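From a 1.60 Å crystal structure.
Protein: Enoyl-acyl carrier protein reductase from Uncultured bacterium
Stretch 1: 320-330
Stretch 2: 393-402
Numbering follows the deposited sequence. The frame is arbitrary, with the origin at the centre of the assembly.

Stretch 1 (320-330) AWAEAQWQACR
Stretch 2 393-402: LVTDVLSALV

Two helices of one chain pack here in a nearly antiparallel way. Residues 320-330 form one helix throughout. Residues 394-402 form the other, with Leu393 at its N-cap position. Both helices continue later in the chain. The N-to-C directions differ by 148°, and the axes come within 9.6 Å of each other. The register is set where Cys329 meets Val394, with CA atoms 5.3 Å apart. From there the chains run in roughly opposite senses, so Gln325 lies by Val397 and Leu401, and Trp321 reaches Leu401.

Both backbones are regular. Phi and psi stay near -60° and -40° in the helices, with modest departures, the largest in psi at Thr395, -25°. Leu393 differs, with phi -109° and psi 152°. Leu393 N donates to Asp396 OD2 at 3.0 Å, which ties the start of the second helix to its first turn. Asp396 has chi1 m. Further along, Ser399 OG donates to Thr395 O at 2.8 Å.

No hydrogen bond crosses between the stretches. The contact is a matter of shape, and it buries 317 Å² over both sides. Trp321, Gln325 and Cys329 follow one another at intervals of four; Val394, Val397 and Leu401 follow at intervals of three and four. Each set therefore lies along one side of its helix.

Cys329 is the centre of the closest end, with 84 Å² covered. Its CA-to-CB bond points sideways and chi1 is m. The sulfur sits in a hollow lined by three side chains. Cys329 SG lies 3.8 Å from Val394 CG1, 4.1 Å from Val397 CG1 and 4.2 Å from Leu398 CD2. A compact, weakly polar sulfur suits this buried, mostly aliphatic pocket. The backbone takes part as well, since Cys329 O is 3.7 Å from Val394 CG2. Val394 has chi1 t, and its two methyls thus touch different parts of Cys329. Leu398 starts sideways, but its end comes nearer; chi1 is m and chi2 t.

Val397 points toward the first helix with chi1 t. Val397 CG1 serves two neighbours, Cys329 SG and Gln325 OE1, the latter 4.0 Å from it. The short branched side chain fills the space between Gln325 and Cys329.

Gln325 also points toward its partner. Its chi1 and chi2 are m and chi3 is -58°, so the chain folds round instead of extending. Gln325 OE1 ends 3.7 Å from Leu401 CD1. The aliphatic part of glutamine is flexible enough for this bend. Gln325 NE2 is 3.1 Å from Trp321 NE1, but both are donors and no hydrogen bond forms.

Leu401 points toward the first helix, with chi1 m and chi2 t, and has 56 Å² covered. Both methyls lie near both Gln325 and Trp321; the closest pair to the ring is Leu401 CD2 with Trp321 CZ2, at 3.7 Å. Leu401 CD2 meets the indole at its edge, near the ring plane. Trp321 has chi1 t and chi2 81°. Its CA-to-CB bond is sideways, but the large ring reaches across the widening gap to Leu401.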

# COMPACT_ATOMS: atom_id res chain seq x y z
N ALA A 320 1.46 -19.45 -23.63
CA ALA A 320 2.33 -18.58 -24.40
C ALA A 320 2.61 -17.21 -23.76
O ALA A 320 3.75 -16.72 -23.80
CB ALA A 320 1.76 -18.39 -25.79
N TRP A 321 1.59 -16.57 -23.17
CA TRP A 321 1.83 -15.25 -22.60
C TRP A 321 2.80 -15.32 -21.40
O TRP A 321 3.71 -14.47 -21.25
CB TRP A 321 0.49 -14.56 -22.20
CG TRP A 321 0.72 -13.24 -21.49
CD1 TRP A 321 0.97 -12.04 -22.07
CD2 TRP A 321 0.75 -13.03 -20.07
NE1 TRP A 321 1.17 -11.08 -21.10
CE2 TRP A 321 1.03 -11.66 -19.86
CE3 TRP A 321 0.56 -13.86 -18.96
CZ2 TRP A 321 1.13 -11.11 -18.58
CZ3 TRP A 321 0.69 -13.31 -17.70
CH2 TRP A 321 0.96 -11.95 -17.52
N ALA A 322 2.63 -16.33 -20.55
CA ALA A 322 3.51 -16.50 -19.39
C ALA A 322 4.94 -16.72 -19.86
O ALA A 322 5.90 -16.16 -19.30
CB ALA A 322 3.04 -17.65 -18.52
N GLU A 323 5.08 -17.50 -20.92
CA GLU A 323 6.38 -17.78 -21.50
C GLU A 323 7.00 -16.47 -22.00
O GLU A 323 8.19 -16.22 -21.84
CB GLU A 323 6.24 -18.82 -22.62
CG GLU A 323 7.55 -19.47 -23.06
CD GLU A 323 7.31 -20.61 -24.03
OE1 GLU A 323 7.00 -21.74 -23.58
OE2 GLU A 323 7.41 -20.36 -25.24
N ALA A 324 6.17 -15.62 -22.61
CA ALA A 324 6.62 -14.32 -23.08
C ALA A 324 7.09 -13.42 -21.93
O ALA A 324 7.99 -12.57 -22.11
CB ALA A 324 5.49 -13.65 -23.88
N GLN A 325 6.49 -13.59 -20.75
CA GLN A 325 6.89 -12.81 -19.58
C GLN A 325 8.25 -13.27 -19.09
O GLN A 325 9.10 -12.44 -18.71
CB GLN A 325 5.88 -12.93 -18.43
CG GLN A 325 4.54 -12.37 -18.80
CD GLN A 325 4.67 -11.02 -19.45
OE1 GLN A 325 5.23 -10.08 -18.88
NE2 GLN A 325 4.21 -10.93 -20.70
N TRP A 326 8.44 -14.59 -19.07
CA TRP A 326 9.78 -15.12 -18.79
C TRP A 326 10.79 -14.54 -19.77
O TRP A 326 11.85 -14.07 -19.37
CB TRP A 326 9.78 -16.65 -18.85
CG TRP A 326 9.30 -17.28 -17.58
CD1 TRP A 326 8.06 -17.14 -17.01
CD2 TRP A 326 10.03 -18.15 -16.72
NE1 TRP A 326 7.99 -17.86 -15.84
CE2 TRP A 326 9.19 -18.50 -15.65
CE3 TRP A 326 11.33 -18.69 -16.76
CZ2 TRP A 326 9.59 -19.36 -14.62
CZ3 TRP A 326 11.73 -19.53 -15.74
CH2 TRP A 326 10.87 -19.86 -14.69
N GLN A 327 10.46 -14.51 -21.06
CA GLN A 327 11.39 -13.98 -22.06
C GLN A 327 11.72 -12.52 -21.78
O GLN A 327 12.88 -12.07 -21.87
CB GLN A 327 10.82 -14.13 -23.48
CG GLN A 327 10.76 -15.57 -23.96
CD GLN A 327 12.13 -16.14 -24.24
OE1 GLN A 327 12.94 -15.52 -24.93
NE2 GLN A 327 12.41 -17.32 -23.68
N ALA A 328 10.68 -11.75 -21.46
CA ALA A 328 10.85 -10.34 -21.13
C ALA A 328 11.80 -10.12 -19.95
O ALA A 328 12.56 -9.16 -19.95
CB ALA A 328 9.52 -9.73 -20.83
N CYS A 329 11.70 -10.98 -18.94
CA CYS A 329 12.58 -10.84 -17.77
C CYS A 329 14.00 -11.29 -18.10
O CYS A 329 14.96 -10.72 -17.59
CB CYS A 329 12.03 -11.64 -16.58
SG CYS A 329 10.49 -10.89 -15.96
N ARG A 330 14.13 -12.30 -18.96
CA ARG A 330 15.45 -12.75 -19.40
C ARG A 330 16.18 -11.61 -20.09
O ARG A 330 17.39 -11.42 -19.91
CB ARG A 330 15.32 -13.93 -20.38
CG ARG A 330 14.78 -15.21 -19.80
CD ARG A 330 14.84 -16.31 -20.86
NE ARG A 330 14.11 -17.49 -20.44
CZ ARG A 330 14.60 -18.41 -19.62
NH1 ARG A 330 15.83 -18.29 -19.13
NH2 ARG A 330 13.86 -19.47 -19.31
N LEU A 393 14.63 -3.23 -14.52
CA LEU A 393 14.70 -4.38 -13.62
C LEU A 393 13.61 -5.40 -13.88
O LEU A 393 12.50 -5.05 -14.30
CB LEU A 393 14.59 -3.91 -12.17
CG LEU A 393 15.63 -2.90 -11.69
CD1 LEU A 393 15.20 -2.35 -10.32
CD2 LEU A 393 17.03 -3.52 -11.66
N VAL A 394 13.91 -6.65 -13.56
CA VAL A 394 12.91 -7.70 -13.55
C VAL A 394 11.71 -7.28 -12.66
O VAL A 394 10.54 -7.52 -13.00
CB VAL A 394 13.52 -9.03 -13.07
CG1 VAL A 394 12.44 -10.05 -12.80
CG2 VAL A 394 14.50 -9.59 -14.14
N THR A 395 12.02 -6.67 -11.52
CA THR A 395 10.95 -6.28 -10.61
C THR A 395 10.05 -5.20 -11.20
O THR A 395 8.92 -5.06 -10.76
CB THR A 395 11.47 -5.81 -9.24
OG1 THR A 395 12.36 -4.70 -9.43
CG2 THR A 395 12.18 -6.95 -8.52
N ASP A 396 10.56 -4.40 -12.13
CA ASP A 396 9.71 -3.41 -12.82
C ASP A 396 8.61 -4.16 -13.61
O ASP A 396 7.39 -3.84 -13.52
CB ASP A 396 10.50 -2.51 -13.79
CG ASP A 396 11.56 -1.66 -13.11
OD1 ASP A 396 11.45 -1.38 -11.89
OD2 ASP A 396 12.50 -1.22 -13.81
N VAL A 397 9.03 -5.14 -14.40
CA VAL A 397 8.11 -5.95 -15.18
C VAL A 397 7.09 -6.62 -14.25
O VAL A 397 5.87 -6.55 -14.47
CB VAL A 397 8.87 -7.04 -16.02
CG1 VAL A 397 7.89 -7.88 -16.78
CG2 VAL A 397 9.85 -6.36 -16.98
N LEU A 398 7.59 -7.25 -13.19
CA LEU A 398 6.71 -8.03 -12.33
C LEU A 398 5.76 -7.16 -11.49
O LEU A 398 4.58 -7.53 -11.29
CB LEU A 398 7.51 -8.96 -11.42
CG LEU A 398 8.35 -10.05 -12.14
CD1 LEU A 398 9.10 -10.87 -11.09
CD2 LEU A 398 7.45 -10.92 -13.01
N SER A 399 6.23 -6.01 -11.02
CA SER A 399 5.38 -5.08 -10.27
C SER A 399 4.25 -4.60 -11.17
O SER A 399 3.10 -4.56 -10.73
CB SER A 399 6.18 -3.89 -9.74
OG SER A 399 7.13 -4.29 -8.77
N ALA A 400 4.56 -4.27 -12.44
CA ALA A 400 3.47 -3.89 -13.36
C ALA A 400 2.46 -5.03 -13.55
O ALA A 400 1.24 -4.78 -13.68
CB ALA A 400 4.02 -3.43 -14.72
N LEU A 401 2.94 -6.28 -13.61
CA LEU A 401 2.01 -7.41 -13.72
C LEU A 401 1.08 -7.52 -12.51
O LEU A 401 -0.13 -7.80 -12.64
CB LEU A 401 2.81 -8.70 -13.90
CG LEU A 401 3.53 -8.90 -15.24
CD1 LEU A 401 3.98 -10.36 -15.36
CD2 LEU A 401 2.65 -8.53 -16.43
N VAL A 402 1.63 -7.29 -11.32
CA VAL A 402 0.81 -7.37 -10.11
C VAL A 402 -0.24 -6.24 -10.08
O VAL A 402 -1.38 -6.48 -9.69
CB VAL A 402 1.68 -7.34 -8.82
CG1 VAL A 402 0.78 -7.29 -7.58
CG2 VAL A 402 2.54 -8.59 -8.75